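PHO85 cyclin-10 (Saccharomyces cerevisiae, PDB 4KRD) is a cyclin partner of the cyclin-dependent kinase PHO85, forming with it a holoenzyme that phosphorylates and negatively regulates glycogen synthase GSY2. Local coordinates at residues F62-F74 with K171-T183. Residues are numbered along the deposited sequence; the frame is centred on the assembly and turned at random.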
ATOM      1  N   PHE B  62     -14.123   2.980 -23.502  1.00 76.16           N
ATOM      2  CA  PHE B  62     -13.710   1.932 -22.575  1.00 79.25           C
ATOM      3  C   PHE B  62     -13.597   0.556 -23.223  1.00 80.10           C
ATOM      4  O   PHE B  62     -14.216   0.286 -24.255  1.00 81.46           O
ATOM      5  CB  PHE B  62     -14.664   1.864 -21.374  1.00 75.15           C
ATOM      6  CG  PHE B  62     -14.612   3.079 -20.495  1.00 68.64           C
ATOM      7  CD1 PHE B  62     -13.580   3.245 -19.586  1.00 67.52           C
ATOM      8  CD2 PHE B  62     -15.584   4.062 -20.590  1.00 69.02           C
ATOM      9  CE1 PHE B  62     -13.522   4.369 -18.778  1.00 65.97           C
ATOM     10  CE2 PHE B  62     -15.534   5.189 -19.784  1.00 64.32           C
ATOM     11  CZ  PHE B  62     -14.502   5.342 -18.879  1.00 58.44           C
ATOM     12  N   ASN B  63     -12.804  -0.306 -22.592  1.00 83.61           N
ATOM     13  CA  ASN B  63     -12.631  -1.682 -23.040  1.00 87.90           C
ATOM     14  C   ASN B  63     -13.820  -2.568 -22.669  1.00 89.63           C
ATOM     15  O   ASN B  63     -14.001  -3.650 -23.237  1.00 87.48           O
ATOM     16  CB  ASN B  63     -11.342  -2.270 -22.456  1.00 87.29           C
ATOM     17  N   THR B  64     -14.627  -2.107 -21.715  1.00 64.24           N
ATOM     18  CA  THR B  64     -15.747  -2.898 -21.214  1.00 59.23           C
ATOM     19  C   THR B  64     -16.992  -2.051 -20.959  1.00 60.82           C
ATOM     20  O   THR B  64     -16.920  -0.824 -20.901  1.00 58.73           O
ATOM     21  CB  THR B  64     -15.378  -3.602 -19.898  1.00 60.03           C
ATOM     22  OG1 THR B  64     -15.123  -2.613 -18.892  1.00 55.55           O
ATOM     23  CG2 THR B  64     -14.139  -4.469 -20.079  1.00 63.65           C
ATOM     24  N   ARG B  65     -18.131  -2.720 -20.803  1.00 64.92           N
ATOM     25  CA  ARG B  65     -19.375  -2.050 -20.450  1.00 67.60           C
ATOM     26  C   ARG B  65     -19.351  -1.678 -18.967  1.00 59.70           C
ATOM     27  O   ARG B  65     -19.893  -0.647 -18.561  1.00 59.82           O
ATOM     28  CB  ARG B  65     -20.574  -2.953 -20.751  1.00 69.54           C
ATOM     29  N   VAL B  66     -18.720  -2.531 -18.169  1.00 59.30           N
ATOM     30  CA  VAL B  66     -18.519  -2.260 -16.748  1.00 55.28           C
ATOM     31  C   VAL B  66     -18.009  -0.840 -16.539  1.00 48.23           C
ATOM     32  O   VAL B  66     -18.590  -0.054 -15.788  1.00 49.38           O
ATOM     33  CB  VAL B  66     -17.495  -3.241 -16.136  1.00 54.98           C
ATOM     34  CG1 VAL B  66     -16.982  -2.713 -14.803  1.00 52.10           C
ATOM     35  CG2 VAL B  66     -18.106  -4.630 -15.977  1.00 57.21           C
ATOM     36  N   GLU B  67     -16.915  -0.514 -17.213  1.00 48.45           N
ATOM     37  CA  GLU B  67     -16.287   0.786 -17.051  1.00 45.98           C
ATOM     38  C   GLU B  67     -17.202   1.894 -17.553  1.00 42.89           C
ATOM     39  O   GLU B  67     -17.250   2.988 -16.986  1.00 42.85           O
ATOM     40  CB  GLU B  67     -14.942   0.811 -17.772  1.00 49.64           C
ATOM     41  CG  GLU B  67     -13.920  -0.165 -17.195  1.00 54.56           C
ATOM     42  CD  GLU B  67     -12.755  -0.431 -18.144  1.00 60.82           C
ATOM     43  OE1 GLU B  67     -12.953  -1.136 -19.162  1.00 57.77           O
ATOM     44  OE2 GLU B  67     -11.642   0.064 -17.867  1.00 55.89           O
ATOM     45  N   LYS B  68     -17.945   1.612 -18.614  1.00 45.77           N
ATOM     46  CA  LYS B  68     -18.883   2.603 -19.133  1.00 43.52           C
ATOM     47  C   LYS B  68     -19.966   2.915 -18.102  1.00 39.00           C
ATOM     48  O   LYS B  68     -20.315   4.080 -17.890  1.00 36.00           O
ATOM     49  CB  LYS B  68     -19.510   2.126 -20.445  1.00 53.31           C
ATOM     50  CG  LYS B  68     -20.242   3.224 -21.200  1.00 56.40           C
ATOM     51  CD  LYS B  68     -21.044   2.655 -22.367  1.00 67.80           C
ATOM     52  CE  LYS B  68     -22.034   1.594 -21.884  1.00 71.15           C
ATOM     53  NZ  LYS B  68     -22.853   1.018 -22.993  1.00 73.22           N
ATOM     54  N   LYS B  69     -20.490   1.875 -17.455  1.00 40.50           N
ATOM     55  CA  LYS B  69     -21.519   2.060 -16.441  1.00 41.29           C
ATOM     56  C   LYS B  69     -20.993   2.824 -15.228  1.00 41.95           C
ATOM     57  O   LYS B  69     -21.651   3.730 -14.735  1.00 42.10           O
ATOM     58  CB  LYS B  69     -22.122   0.721 -16.018  1.00 43.90           C
ATOM     59  CG  LYS B  69     -22.791   0.732 -14.643  1.00 54.40           C
ATOM     60  CD  LYS B  69     -23.893   1.785 -14.527  1.00 55.08           C
ATOM     61  CE  LYS B  69     -24.171   2.108 -13.062  1.00 63.07           C
ATOM     62  NZ  LYS B  69     -25.114   3.251 -12.896  1.00 67.25           N
ATOM     63  N   GLU B  70     -19.809   2.461 -14.741  1.00 38.23           N
ATOM     64  CA  GLU B  70     -19.191   3.228 -13.656  1.00 37.62           C
ATOM     65  C   GLU B  70     -19.014   4.699 -14.053  1.00 35.84           C
ATOM     66  O   GLU B  70     -19.368   5.621 -13.304  1.00 37.61           O
ATOM     67  CB  GLU B  70     -17.834   2.616 -13.275  1.00 36.59           C
ATOM     68  CG  GLU B  70     -17.919   1.186 -12.779  1.00 39.14           C
ATOM     69  CD  GLU B  70     -18.563   1.075 -11.409  1.00 41.18           C
ATOM     70  OE1 GLU B  70     -18.801   2.117 -10.768  1.00 42.63           O
ATOM     71  OE2 GLU B  70     -18.834  -0.059 -10.966  1.00 46.23           O
ATOM     72  N   TYR B  71     -18.477   4.918 -15.247  1.00 30.95           N
ATOM     73  CA  TYR B  71     -18.200   6.271 -15.694  1.00 32.94           C
ATOM     74  C   TYR B  71     -19.453   7.178 -15.766  1.00 36.27           C
ATOM     75  O   TYR B  71     -19.380   8.364 -15.460  1.00 34.33           O
ATOM     76  CB  TYR B  71     -17.459   6.259 -17.032  1.00 34.58           C
ATOM     77  CG  TYR B  71     -16.962   7.627 -17.402  1.00 36.25           C
ATOM     78  CD1 TYR B  71     -15.768   8.119 -16.882  1.00 34.03           C
ATOM     79  CD2 TYR B  71     -17.704   8.451 -18.241  1.00 36.05           C
ATOM     80  CE1 TYR B  71     -15.319   9.386 -17.201  1.00 38.77           C
ATOM     81  CE2 TYR B  71     -17.264   9.720 -18.568  1.00 36.76           C
ATOM     82  CZ  TYR B  71     -16.076  10.187 -18.042  1.00 39.99           C
ATOM     83  OH  TYR B  71     -15.632  11.446 -18.362  1.00 39.81           O
ATOM     84  N   SER B  72     -20.595   6.619 -16.159  1.00 38.90           N
ATOM     85  CA  SER B  72     -21.840   7.396 -16.224  1.00 41.49           C
ATOM     86  C   SER B  72     -22.253   8.000 -14.875  1.00 42.51           C
ATOM     87  O   SER B  72     -23.031   8.950 -14.826  1.00 41.25           O
ATOM     88  CB  SER B  72     -22.979   6.543 -16.782  1.00 42.75           C
ATOM     89  OG  SER B  72     -23.285   5.469 -15.911  1.00 45.02           O
ATOM     90  N   ASN B  73     -21.734   7.456 -13.780  1.00 38.76           N
ATOM     91  CA  ASN B  73     -21.992   8.033 -12.457  1.00 38.36           C
ATOM     92  C   ASN B  73     -21.476   9.475 -12.314  1.00 32.02           C
ATOM     93  O   ASN B  73     -21.910  10.216 -11.432  1.00 36.86           O
ATOM     94  CB  ASN B  73     -21.406   7.142 -11.340  1.00 38.25           C
ATOM     95  CG  ASN B  73     -22.238   5.891 -11.086  1.00 43.36           C
ATOM     96  OD1 ASN B  73     -23.471   5.929 -11.136  1.00 47.06           O
ATOM     97  ND2 ASN B  73     -21.567   4.772 -10.821  1.00 35.86           N
ATOM     98  N   PHE B  74     -20.536   9.872 -13.165  1.00 33.01           N
ATOM     99  CA  PHE B  74     -19.965  11.217 -13.064  1.00 31.11           C
ATOM    100  C   PHE B  74     -20.862  12.308 -13.654  1.00 36.81           C
ATOM    101  O   PHE B  74     -20.711  13.477 -13.311  1.00 35.00           O
ATOM    102  CB  PHE B  74     -18.584  11.295 -13.716  1.00 31.44           C
ATOM    103  CG  PHE B  74     -17.551  10.437 -13.033  1.00 31.78           C
ATOM    104  CD1 PHE B  74     -17.183  10.694 -11.726  1.00 30.16           C
ATOM    105  CD2 PHE B  74     -16.966   9.372 -13.700  1.00 34.24           C
ATOM    106  CE1 PHE B  74     -16.248   9.888 -11.076  1.00 34.69           C
ATOM    107  CE2 PHE B  74     -16.028   8.557 -13.067  1.00 35.70           C
ATOM    108  CZ  PHE B  74     -15.665   8.821 -11.755  1.00 32.18           C
ATOM    109  N   LYS B 171     -20.274   5.897  -4.120  1.00 34.41           N
ATOM    110  CA  LYS B 171     -20.460   5.521  -5.488  1.00 31.00           C
ATOM    111  C   LYS B 171     -19.404   6.147  -6.402  1.00 32.50           C
ATOM    112  O   LYS B 171     -18.940   5.535  -7.322  1.00 33.10           O
ATOM    113  CB  LYS B 171     -21.857   5.905  -5.927  1.00 20.00           C
ATOM    114  CG  LYS B 171     -22.191   5.491  -7.303  1.00 20.00           C
ATOM    115  CD  LYS B 171     -23.537   5.972  -7.736  1.00 20.00           C
ATOM    116  CE  LYS B 171     -24.620   5.100  -7.185  1.00 20.00           C
ATOM    117  NZ  LYS B 171     -25.925   5.815  -6.943  1.00 20.00           N
ATOM    118  N   LEU B 172     -19.049   7.383  -6.123  1.00 32.34           N
ATOM    119  CA  LEU B 172     -18.037   8.090  -6.895  1.00 37.10           C
ATOM    120  C   LEU B 172     -16.611   7.576  -6.649  1.00 32.66           C
ATOM    121  O   LEU B 172     -15.847   7.428  -7.601  1.00 29.76           O
ATOM    122  CB  LEU B 172     -18.124   9.593  -6.639  1.00 35.98           C
ATOM    123  CG  LEU B 172     -19.413  10.256  -7.154  1.00 33.32           C
ATOM    124  CD1 LEU B 172     -19.382  11.735  -6.853  1.00 36.33           C
ATOM    125  CD2 LEU B 172     -19.624   9.984  -8.661  1.00 35.24           C
ATOM    126  N   GLU B 173     -16.252   7.315  -5.392  1.00 31.43           N
ATOM    127  CA  GLU B 173     -14.952   6.686  -5.093  1.00 32.71           C
ATOM    128  C   GLU B 173     -14.751   5.419  -5.909  1.00 31.45           C
ATOM    129  O   GLU B 173     -13.702   5.217  -6.507  1.00 27.86           O
ATOM    130  CB  GLU B 173     -14.840   6.273  -3.623  1.00 30.03           C
ATOM    131  CG  GLU B 173     -14.842   7.385  -2.619  1.00 34.64           C
ATOM    132  CD  GLU B 173     -14.798   6.844  -1.185  1.00 33.65           C
ATOM    133  OE1 GLU B 173     -15.461   5.830  -0.901  1.00 35.45           O
ATOM    134  OE2 GLU B 173     -14.109   7.448  -0.348  1.00 42.50           O
ATOM    135  N   VAL B 174     -15.752   4.545  -5.887  1.00 32.10           N
ATOM    136  CA  VAL B 174     -15.631   3.247  -6.527  1.00 31.54           C
ATOM    137  C   VAL B 174     -15.647   3.373  -8.048  1.00 31.92           C
ATOM    138  O   VAL B 174     -14.954   2.642  -8.732  1.00 29.23           O
ATOM    139  CB  VAL B 174     -16.747   2.289  -6.074  1.00 35.30           C
ATOM    140  CG1 VAL B 174     -16.697   0.997  -6.873  1.00 34.58           C
ATOM    141  CG2 VAL B 174     -16.628   2.003  -4.588  1.00 33.41           C
ATOM    142  N   SER B 175     -16.449   4.293  -8.570  1.00 28.19           N
ATOM    143  CA  SER B 175     -16.499   4.502 -10.009  1.00 33.89           C
ATOM    144  C   SER B 175     -15.132   4.917 -10.555  1.00 32.82           C
ATOM    145  O   SER B 175     -14.691   4.405 -11.579  1.00 30.37           O
ATOM    146  CB  SER B 175     -17.553   5.558 -10.373  1.00 35.78           C
ATOM    147  OG  SER B 175     -18.852   5.120 -10.007  1.00 36.93           O
ATOM    148  N   LEU B 176     -14.464   5.850  -9.880  1.00 25.32           N
ATOM    149  CA  LEU B 176     -13.170   6.308 -10.370  1.00 24.86           C
ATOM    150  C   LEU B 176     -12.168   5.165 -10.207  1.00 28.09           C
ATOM    151  O   LEU B 176     -11.397   4.862 -11.107  1.00 26.16           O
ATOM    152  CB  LEU B 176     -12.699   7.549  -9.619  1.00 27.48           C
ATOM    153  CG  LEU B 176     -11.297   8.023  -9.989  1.00 28.56           C
ATOM    154  CD1 LEU B 176     -11.226   8.305 -11.509  1.00 28.76           C
ATOM    155  CD2 LEU B 176     -10.894   9.230  -9.177  1.00 30.97           C
ATOM    156  N   LEU B 177     -12.212   4.510  -9.054  1.00 24.84           N
ATOM    157  CA  LEU B 177     -11.309   3.382  -8.803  1.00 26.68           C
ATOM    158  C   LEU B 177     -11.424   2.298  -9.893  1.00 27.09           C
ATOM    159  O   LEU B 177     -10.417   1.892 -10.493  1.00 28.41           O
ATOM    160  CB  LEU B 177     -11.571   2.813  -7.397  1.00 26.11           C
ATOM    161  CG  LEU B 177     -10.693   1.641  -6.946  1.00 29.84           C
ATOM    162  CD1 LEU B 177      -9.264   2.079  -6.821  1.00 27.59           C
ATOM    163  CD2 LEU B 177     -11.209   1.074  -5.616  1.00 32.68           C
ATOM    164  N   ILE B 178     -12.645   1.841 -10.170  1.00 28.30           N
ATOM    165  CA  ILE B 178     -12.869   0.884 -11.258  1.00 28.18           C
ATOM    166  C   ILE B 178     -12.337   1.428 -12.592  1.00 29.52           C
ATOM    167  O   ILE B 178     -11.697   0.704 -13.346  1.00 27.48           O
ATOM    168  CB  ILE B 178     -14.368   0.485 -11.419  1.00 29.38           C
ATOM    169  CG1 ILE B 178     -14.901  -0.217 -10.155  1.00 34.79           C
ATOM    170  CG2 ILE B 178     -14.547  -0.448 -12.608  1.00 34.57           C
ATOM    171  CD1 ILE B 178     -14.207  -1.528  -9.829  1.00 37.85           C
ATOM    172  N   CYS B 179     -12.598   2.704 -12.878  1.00 29.05           N
ATOM    173  CA  CYS B 179     -12.160   3.296 -14.150  1.00 31.80           C
ATOM    174  C   CYS B 179     -10.641   3.413 -14.350  1.00 32.52           C
ATOM    175  O   CYS B 179     -10.178   3.404 -15.485  1.00 33.07           O
ATOM    176  CB  CYS B 179     -12.857   4.646 -14.401  1.00 35.23           C
ATOM    177  SG  CYS B 179     -14.627   4.466 -14.763  1.00 36.90           S
ATOM    178  N   VAL B 180      -9.866   3.523 -13.269  1.00 27.29           N
ATOM    179  CA  VAL B 180      -8.410   3.672 -13.404  1.00 29.26           C
ATOM    180  C   VAL B 180      -7.559   2.456 -12.995  1.00 30.10           C
ATOM    181  O   VAL B 180      -6.343   2.462 -13.176  1.00 31.88           O
ATOM    182  CB  VAL B 180      -7.862   4.900 -12.627  1.00 26.11           C
ATOM    183  CG1 VAL B 180      -8.320   6.213 -13.273  1.00 28.19           C
ATOM    184  CG2 VAL B 180      -8.248   4.840 -11.165  1.00 29.31           C
ATOM    185  N   CYS B 181      -8.178   1.430 -12.430  1.00 29.44           N
ATOM    186  CA  CYS B 181      -7.381   0.363 -11.798  1.00 32.90           C
ATOM    187  C   CYS B 181      -6.754  -0.568 -12.840  1.00 35.04           C
ATOM    188  O   CYS B 181      -5.913  -1.398 -12.508  1.00 36.11           O
ATOM    189  CB  CYS B 181      -8.217  -0.419 -10.775  1.00 30.46           C
ATOM    190  SG  CYS B 181      -9.441  -1.482 -11.528  1.00 37.34           S
ATOM    191  N   ASN B 182      -7.148  -0.406 -14.107  1.00 37.25           N
ATOM    192  CA  ASN B 182      -6.481  -1.094 -15.220  1.00 37.82           C
ATOM    193  C   ASN B 182      -5.192  -0.379 -15.647  1.00 42.16           C
ATOM    194  O   ASN B 182      -4.491  -0.832 -16.551  1.00 40.44           O
ATOM    195  CB  ASN B 182      -7.418  -1.218 -16.434  1.00 39.64           C
ATOM    196  CG  ASN B 182      -7.799   0.147 -17.028  1.00 51.68           C
ATOM    197  OD1 ASN B 182      -7.951   1.138 -16.297  1.00 49.29           O
ATOM    198  ND2 ASN B 182      -7.966   0.198 -18.352  1.00 57.99           N
ATOM    199  N   THR B 183      -4.897   0.755 -15.018  1.00 32.02           N
ATOM    200  CA  THR B 183      -3.658   1.464 -15.304  1.00 34.84           C
ATOM    201  C   THR B 183      -2.714   1.394 -14.101  1.00 35.68           C
ATOM    202  O   THR B 183      -3.120   1.023 -13.001  1.00 35.14           O
ATOM    203  CB  THR B 183      -3.907   2.942 -15.697  1.00 36.18           C
ATOM    204  OG1 THR B 183      -4.129   3.733 -14.524  1.00 36.96           O
ATOM    205  CG2 THR B 183      -5.118   3.060 -16.625  1.00 39.08           C
TER
HETATM  206  O   HOH W   1     -19.850   2.866  -8.234  1.00 44.41           O
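Glu-70 enters helix 171-180 as a knob, its side chain set in the hole formed by Val-174, Ser-175, Ile-178 and Cys-179. The first torsion (chi1 -61°) puts Glu-70 CG against Ile-178 CG2 at 3.8 Å, and the bend at the second (chi2 -71°) brings OE1 down beside the hydroxyl of Ser-175. A water donates both to this OE1 and to Lys-171 O, tying the carboxylate to the opposite backbone. The other oxygen, OE2, is hydrogen-bonded to a polar side chain of the other protein chain in the assembly. One turn on, the amide of Asn-73 lies across the aliphatic part of Lys-171 at about a right angle, with OD1 3.4 Å from Lys-171 CD. Its ND2 donates to Ser-175 OG (2.9 Å), the serine oxygen sitting slightly out of the amide plane. Replacing Asn-73 by alanine removes the amide, which is likely to leave Ser-175 OG without this donor and the Lys-171 methylenes without their cover. The side chains of Phe-74 and Leu-172 run alongside each other, pointing opposite ways, with Phe-74 CD1 4.0 Å from Leu-172 CD2; Phe-74 CZ comes within 3.9 Å of Leu-176 CB. Toward the other end, Cys-179 SG meets both helix 65-72 and the residues leading into it: it lies 4.0 Å from Tyr-71 CB, near the plane of that ring at its edge, and makes an oblique sulfur-aromatic contact with Phe-62, 4.9 Å from the ring centroid. Helix 65-72, begun by the Thr-64 N-cap, thus crosses segment 171-180, part of the longer cyclin-domain helix 166-180, in a roughly antiparallel sense (145°, axes 8.5 Å apart). Helix 130-148 adjoins through Met-136, which touches Tyr-71 and Phe-74, and Arg-135, which bonds to Asn-73 O, while Leu-112 of helix 99-113 packs on Leu-176 and Cys-179.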